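Local coordinates for Mannose/sialic acid-binding lectin (Polygonatum cyrtonema, PDB 3A0C), which probably binds carbohydrate, mannose in particular, as an anti-HIV plant lectin of the beta-prism II fold, at residues 64-67 with 71-74. Residues are numbered along the deposited sequence; the frame is centred on the assembly and turned at random.
Sequences VIYD and RVIW
The Y66 ring has the V64 methyl CG1 over one face, nearer the ring's margin than its middle, while V72 CG2 reaches ring atom CE1 obliquely at 3.9 Å. V64 CG1 also meets V72 CG1, which joins the three side chains on one face of an antiparallel beta hairpin with a classic bulge, part of a four-stranded sheet of the beta-prism II bulb-lectin fold. The phenol OH is hydrogen-bonded to H58 NE2, which ties down the far end of the ring. On the other face of the sheet the W74 indole carries I65 obliquely against its benzene ring, CG1 lying 3.8 Å from CE3; chi1 of W74 (179°) turns the indole away from its backbone N and brings CE3 against I65. The bulge places both I73 and W74 across from I65. I65 N gives a nearly straight bond to W74 O (2.7 Å), and I65 O accepts I73 N at 2.8 Å and, weakly, W74 N. Toward the turn, D67 N donates to R71 O. With chi1 at 63°, the D67 carboxylate swings back over the turn, where R71 N meets OD1 from above the carboxylate plane, 2.9 Å away and almost straight at 178°.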
loop_
_atom_site.group_PDB
_atom_site.type_symbol
_atom_site.label_atom_id
_atom_site.label_comp_id
_atom_site.label_asym_id
_atom_site.label_seq_id
_atom_site.Cartn_x
_atom_site.Cartn_y
_atom_site.Cartn_z
ATOM N N VAL A 64 -2.716 14.046 -8.074
ATOM C CA VAL A 64 -3.330 15.348 -8.320
ATOM C C VAL A 64 -4.656 15.613 -7.608
ATOM O O VAL A 64 -5.459 14.698 -7.419
ATOM C CB VAL A 64 -3.573 15.508 -9.842
ATOM C CG1 VAL A 64 -4.021 16.927 -10.172
ATOM C CG2 VAL A 64 -2.318 15.104 -10.604
ATOM N N ILE A 65 -4.876 16.868 -7.209
ATOM C CA ILE A 65 -6.133 17.263 -6.573
ATOM C C ILE A 65 -6.884 18.092 -7.625
ATOM O O ILE A 65 -6.355 19.068 -8.137
ATOM C CB ILE A 65 -5.924 18.137 -5.293
ATOM C CG1 ILE A 65 -5.431 17.279 -4.123
ATOM C CG2 ILE A 65 -7.246 18.804 -4.883
ATOM C CD1 ILE A 65 -5.169 18.074 -2.852
ATOM N N TYR A 66 -8.103 17.680 -7.957
ATOM C CA TYR A 66 -8.918 18.375 -8.948
ATOM C C TYR A 66 -10.176 18.934 -8.272
ATOM O O TYR A 66 -10.751 18.285 -7.402
ATOM C CB TYR A 66 -9.358 17.395 -10.043
ATOM C CG TYR A 66 -8.274 16.843 -10.952
ATOM C CD1 TYR A 66 -7.766 17.597 -12.006
ATOM C CD2 TYR A 66 -7.791 15.548 -10.781
ATOM C CE1 TYR A 66 -6.799 17.075 -12.872
ATOM C CE2 TYR A 66 -6.821 15.012 -11.640
ATOM C CZ TYR A 66 -6.326 15.780 -12.681
ATOM O OH TYR A 66 -5.336 15.271 -13.499
ATOM N N ASP A 67 -10.619 20.126 -8.656
ATOM C CA ASP A 67 -11.835 20.653 -8.048
ATOM C C ASP A 67 -12.995 20.013 -8.782
ATOM O O ASP A 67 -12.808 19.064 -9.529
ATOM C CB ASP A 67 -11.923 22.177 -8.171
ATOM C CG ASP A 67 -12.004 22.649 -9.611
ATOM O OD1 ASP A 67 -12.354 21.838 -10.490
ATOM O OD2 ASP A 67 -11.726 23.839 -9.867
ATOM N N ARG A 71 -10.178 21.404 -12.346
ATOM C CA ARG A 71 -9.020 22.300 -12.320
ATOM C C ARG A 71 -7.934 21.698 -11.431
ATOM O O ARG A 71 -8.231 21.178 -10.352
ATOM C CB ARG A 71 -9.412 23.678 -11.777
ATOM C CG ARG A 71 -10.615 24.290 -12.476
ATOM C CD ARG A 71 -10.585 25.809 -12.450
ATOM N NE ARG A 71 -9.368 26.341 -13.075
ATOM C CZ ARG A 71 -9.207 27.613 -13.449
ATOM N NH1 ARG A 71 -10.189 28.497 -13.271
ATOM N NH2 ARG A 71 -8.057 28.007 -13.991
ATOM N N VAL A 72 -6.684 21.766 -11.888
ATOM C CA VAL A 72 -5.546 21.229 -11.129
ATOM C C VAL A 72 -5.231 22.124 -9.950
ATOM O O VAL A 72 -4.511 23.101 -10.083
ATOM C CB VAL A 72 -4.269 21.116 -11.994
ATOM C CG1 VAL A 72 -3.097 20.599 -11.140
ATOM C CG2 VAL A 72 -4.527 20.191 -13.174
ATOM N N ILE A 73 -5.775 21.777 -8.793
ATOM C CA ILE A 73 -5.579 22.552 -7.570
ATOM C C ILE A 73 -4.232 22.274 -6.884
ATOM O O ILE A 73 -3.654 23.166 -6.258
ATOM C CB ILE A 73 -6.714 22.251 -6.554
ATOM C CG1 ILE A 73 -8.072 22.648 -7.147
ATOM C CG2 ILE A 73 -6.447 22.945 -5.237
ATOM C CD1 ILE A 73 -8.176 24.056 -7.599
ATOM N N TRP A 74 -3.733 21.046 -7.026
ATOM C CA TRP A 74 -2.490 20.618 -6.382
ATOM C C TRP A 74 -1.998 19.333 -7.061
ATOM O O TRP A 74 -2.800 18.551 -7.568
ATOM C CB TRP A 74 -2.780 20.355 -4.896
ATOM C CG TRP A 74 -1.639 19.882 -4.045
ATOM C CD1 TRP A 74 -0.817 20.653 -3.285
ATOM C CD2 TRP A 74 -1.232 18.519 -3.822
ATOM N NE1 TRP A 74 0.075 19.864 -2.597
ATOM C CE2 TRP A 74 -0.158 18.550 -2.909
ATOM C CE3 TRP A 74 -1.675 17.279 -4.306
ATOM C CZ2 TRP A 74 0.484 17.387 -2.470
ATOM C CZ3 TRP A 74 -1.039 16.129 -3.870
ATOM C CH2 TRP A 74 0.029 16.191 -2.961
#